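Local coordinates for cytidine deaminase (Burkholderia pseudomallei, PDB 3DMO), which probably scavenges cytidine and 2'-deoxycytidine for UMP synthesis, hydrolysing them to uridine and 2'-deoxyuridine with release of ammonia at a zinc-dependent active site, at residues A[102-106]-A[107-111]; A[123-126]-A[127-131]. All blocks are in the same frame, centred on the assembly; numbering follows the deposited sequence.

Contact 1 of 2, residues A[102-106]-A[107-111]; sequences VMIEL and GKPTL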
loop_
_atom_site.group_PDB
_atom_site.type_symbol
_atom_site.label_atom_id
_atom_site.label_comp_id
_atom_site.label_asym_id
_atom_site.label_seq_id
_atom_site.Cartn_x
_atom_site.Cartn_y
_atom_site.Cartn_z
ATOM N N VAL A 102 5.340 0.540 10.089
ATOM C CA VAL A 102 4.277 -0.075 10.893
ATOM C C VAL A 102 4.834 -0.594 12.233
ATOM O O VAL A 102 4.225 -0.386 13.283
ATOM C CB VAL A 102 3.554 -1.188 10.113
ATOM C CG1 VAL A 102 2.581 -1.953 11.006
ATOM C CG2 VAL A 102 2.823 -0.593 8.910
ATOM N N MET A 103 6.006 -1.222 12.199
ATOM C CA MET A 103 6.670 -1.653 13.426
ATOM C C MET A 103 6.947 -0.506 14.382
ATOM O O MET A 103 6.783 -0.661 15.590
ATOM C CB MET A 103 7.970 -2.403 13.135
ATOM C CG MET A 103 7.749 -3.801 12.610
ATOM S SD MET A 103 9.291 -4.731 12.567
ATOM C CE MET A 103 10.184 -3.872 11.288
ATOM N N ILE A 104 7.353 0.649 13.857
ATOM C CA ILE A 104 7.684 1.755 14.748
ATOM C C ILE A 104 6.434 2.355 15.403
ATOM O O ILE A 104 6.462 2.694 16.584
ATOM C CB ILE A 104 8.628 2.817 14.098
ATOM C CG1 ILE A 104 9.593 3.361 15.173
ATOM C CG2 ILE A 104 7.843 3.925 13.375
ATOM C CD1 ILE A 104 10.728 4.194 14.646
ATOM N N GLU A 105 5.340 2.452 14.647
ATOM C CA GLU A 105 4.078 2.962 15.185
ATOM C C GLU A 105 3.433 2.000 16.191
ATOM O O GLU A 105 3.034 2.417 17.285
ATOM C CB GLU A 105 3.114 3.314 14.060
ATOM C CG GLU A 105 1.732 3.680 14.554
ATOM C CD GLU A 105 1.159 4.872 13.840
ATOM O OE1 GLU A 105 1.787 5.352 12.872
ATOM O OE2 GLU A 105 0.082 5.328 14.266
ATOM N N LEU A 106 3.354 0.722 15.837
ATOM C CA LEU A 106 2.697 -0.262 16.682
ATOM C C LEU A 106 3.583 -0.815 17.809
ATOM O O LEU A 106 3.090 -1.103 18.897
ATOM C CB LEU A 106 2.118 -1.390 15.827
ATOM C CG LEU A 106 1.052 -0.973 14.797
ATOM C CD1 LEU A 106 0.554 -2.196 14.027
ATOM C CD2 LEU A 106 -0.111 -0.255 15.479
ATOM N N GLY A 107 4.884 -0.927 17.563
ATOM C CA GLY A 107 5.800 -1.496 18.553
ATOM C C GLY A 107 6.590 -0.467 19.342
ATOM O O GLY A 107 7.150 -0.797 20.390
ATOM N N LYS A 108 6.617 0.772 18.841
ATOM C CA LYS A 108 7.441 1.880 19.363
ATOM C C LYS A 108 8.931 1.671 19.022
ATOM O O LYS A 108 9.354 0.543 18.749
ATOM C CB LYS A 108 7.240 2.111 20.877
ATOM C CG LYS A 108 5.788 2.198 21.345
ATOM C CD LYS A 108 5.065 3.364 20.702
ATOM C CE LYS A 108 3.566 3.252 20.910
ATOM N NZ LYS A 108 3.060 4.165 21.969
ATOM N N PRO A 109 9.730 2.756 19.008
ATOM C CA PRO A 109 11.166 2.648 18.685
ATOM C C PRO A 109 11.940 1.558 19.436
ATOM O O PRO A 109 12.881 0.988 18.885
ATOM C CB PRO A 109 11.704 4.034 19.050
ATOM C CG PRO A 109 10.553 4.925 18.778
ATOM C CD PRO A 109 9.342 4.160 19.239
ATOM N N THR A 110 11.542 1.276 20.672
ATOM C CA THR A 110 12.248 0.301 21.509
ATOM C C THR A 110 11.883 -1.166 21.264
ATOM O O THR A 110 12.445 -2.046 21.914
ATOM C CB THR A 110 12.076 0.623 23.021
ATOM O OG1 THR A 110 10.683 0.756 23.317
ATOM C CG2 THR A 110 12.797 1.927 23.376
ATOM N N LEU A 111 10.950 -1.446 20.350
ATOM C CA LEU A 111 10.607 -2.844 20.060
ATOM C C LEU A 111 11.854 -3.622 19.630
ATOM O O LEU A 111 12.575 -3.183 18.743
ATOM C CB LEU A 111 9.531 -2.950 18.971
ATOM C CG LEU A 111 9.184 -4.368 18.501
ATOM C CD1 LEU A 111 8.349 -5.095 19.524
ATOM C CD2 LEU A 111 8.487 -4.359 17.141
#
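G107 N donates to M103 O at 2.8 Å, a bond of the last turn of helix 97-107, its N-H bent to 143°. One residue on, K108 turns to positive phi and ends the helix; its N still reaches I104 O at 3.0 Å, a weak bond with an angle of only 122°. The tight part of the contact is here, where G107 lies buried beside the M103 carbonyl and L111. L111 folds back over this spot, and its CD2 approaches M103 CB at 4.5 Å. On another flank the side chains of I104 and P109 cross at about a right angle. CG1 of I104 packs against the proline ring, 4.0 Å from P109 CG and 3.9 Å from P109 N, with CD1 reaching the same CG from farther off. The loose side belongs to K108. Its chain bends at chi2 (-62°) and lays CE 3.8 Å from E105 O, a carbon contact with a carbonyl oxygen, while the residue as a whole is exposed. From K108 a type I turn runs to L111, closed by L111 N on K108 O at 3.0 Å. E105 points away from the turn and puts its buried carboxylate into the second subunit, where OE2 bonds the hydroxyls of Y26 and Y29 and OE1 the backbone N of A54. The contact connects the C-terminal end of helix 97-107, which carries the zinc ligand C99 and has C96 just before its start, to strand 112-116. Around it, M103 and L106 lie on L67 of helix 62-72, and L111 packs on F80 and I83 of strand 80-87.

Contact 2 of 2, residues A[123-126]-A[127-131]; sequences RVTS and AGDLL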
loop_
_atom_site.group_PDB
_atom_site.type_symbol
_atom_site.label_atom_id
_atom_site.label_comp_id
_atom_site.label_asym_id
_atom_site.label_seq_id
_atom_site.Cartn_x
_atom_site.Cartn_y
_atom_site.Cartn_z
ATOM N N ARG A 123 20.758 -11.355 13.615
ATOM C CA ARG A 123 21.107 -10.086 14.237
ATOM C C ARG A 123 19.927 -9.504 14.997
ATOM O O ARG A 123 18.763 -9.688 14.616
ATOM C CB ARG A 123 21.706 -9.075 13.251
ATOM C CG ARG A 123 20.747 -8.462 12.266
ATOM C CD ARG A 123 21.501 -7.469 11.400
ATOM N NE ARG A 123 20.613 -6.600 10.625
ATOM C CZ ARG A 123 20.258 -5.371 10.988
ATOM N NH1 ARG A 123 20.700 -4.849 12.126
ATOM N NH2 ARG A 123 19.457 -4.654 10.210
ATOM N N VAL A 124 20.247 -8.831 16.093
ATOM C CA VAL A 124 19.238 -8.243 16.956
ATOM C C VAL A 124 19.331 -6.731 16.844
ATOM O O VAL A 124 20.410 -6.135 16.939
ATOM C CB VAL A 124 19.359 -8.730 18.425
ATOM C CG1 VAL A 124 18.251 -8.114 19.296
ATOM C CG2 VAL A 124 19.288 -10.253 18.492
ATOM N N THR A 125 18.187 -6.117 16.604
ATOM C CA THR A 125 18.140 -4.679 16.451
ATOM C C THR A 125 16.846 -4.158 17.096
ATOM O O THR A 125 16.212 -4.876 17.861
ATOM C CB THR A 125 18.330 -4.272 14.959
ATOM O OG1 THR A 125 18.365 -2.845 14.842
ATOM C CG2 THR A 125 17.236 -4.865 14.052
ATOM N N SER A 126 16.491 -2.910 16.814
ATOM C CA SER A 126 15.253 -2.312 17.326
ATOM C C SER A 126 14.506 -1.629 16.180
ATOM O O SER A 126 15.098 -1.343 15.132
ATOM C CB SER A 126 15.558 -1.302 18.441
ATOM O OG SER A 126 16.157 -0.120 17.927
ATOM N N ALA A 127 13.212 -1.370 16.371
ATOM C CA ALA A 127 12.426 -0.683 15.337
ATOM C C ALA A 127 12.994 0.710 15.058
ATOM O O ALA A 127 13.048 1.152 13.903
ATOM C CB ALA A 127 10.961 -0.606 15.732
ATOM N N GLY A 128 13.442 1.390 16.115
ATOM C CA GLY A 128 14.042 2.714 15.973
ATOM C C GLY A 128 15.343 2.703 15.182
ATOM O O GLY A 128 15.581 3.587 14.361
ATOM N N ASP A 129 16.197 1.711 15.429
ATOM C CA ASP A 129 17.463 1.591 14.688
ATOM C C ASP A 129 17.240 1.303 13.203
ATOM O O ASP A 129 18.003 1.770 12.357
ATOM C CB ASP A 129 18.359 0.506 15.284
ATOM C CG ASP A 129 18.905 0.884 16.654
ATOM O OD1 ASP A 129 19.121 2.084 16.920
ATOM O OD2 ASP A 129 19.114 -0.026 17.476
ATOM N N LEU A 130 16.190 0.538 12.898
ATOM C CA LEU A 130 15.841 0.192 11.517
ATOM C C LEU A 130 15.288 1.387 10.742
ATOM O O LEU A 130 15.353 1.426 9.505
ATOM C CB LEU A 130 14.840 -0.968 11.491
ATOM C CG LEU A 130 15.375 -2.361 11.807
ATOM C CD1 LEU A 130 14.212 -3.299 12.009
ATOM C CD2 LEU A 130 16.296 -2.869 10.702
ATOM N N LEU A 131 14.752 2.362 11.474
ATOM C CA LEU A 131 14.107 3.518 10.857
ATOM C C LEU A 131 14.512 4.804 11.574
ATOM O O LEU A 131 13.739 5.336 12.388
ATOM C CB LEU A 131 12.579 3.332 10.840
ATOM C CG LEU A 131 11.752 4.166 9.852
ATOM C CD1 LEU A 131 12.084 3.835 8.396
ATOM C CD2 LEU A 131 10.277 3.936 10.123
HETATM O O HOH W 1 20.639 -1.937 16.284
#
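S126 is the N-cap of helix 127-130, and its OG takes the N-H of D129 at 3.1 Å and 159°. A chi1 of 72° turns OG toward the first turn of the helix. The same OG lies 3.0 Å from D129 OD2; that bond is weak and not settled, since the hydroxyl proton could go elsewhere. S126 O accepts from L130 N at 3.1 Å, so this residue holds the short helix by both side chain and carbonyl. The first-turn donors A127 N and G128 N probably bond to the carbonyls of L111 and P109, and L130 O accepts from R100 NH1. S126 N, in contrast, is buried without a partner. T125 OG1 and D129 OD2 share a water, 2.8 Å from OG1 and 2.7 Å from OD2, to which the water donates. In addition, T125 CG2 meets L130 CG at 3.8 Å, the two side chains crossing near a right angle, and L130 CD2 lies 3.7 Å from R123 NH2. That guanidinium also makes a weak, long ion pair with D133 of the third subunit. Backbone bonds of R123 with L115 and T125 with V113 tie the strand to 112-116, while L130 packs on V113 and on M103 of helix 97-107.

In the fold
From the N terminus, contact 1 comes first, turning the chain out of helix 97-107 and into strand 112-116. That strand leads on to 122-126, the edge strand of this chain's sheet and antiparallel to it, and contact 2 then carries the chain into helix 127-130. The two contacts neither nest nor cross: they follow in series, their centres about 10 Å apart. Yet they touch, for the P109 and L111 carbonyls are probable acceptors for G128 N and A127 N, and S126 CB packs against both oxygens. The exit of one helix is thus joined to the start of another at this end of the sheet.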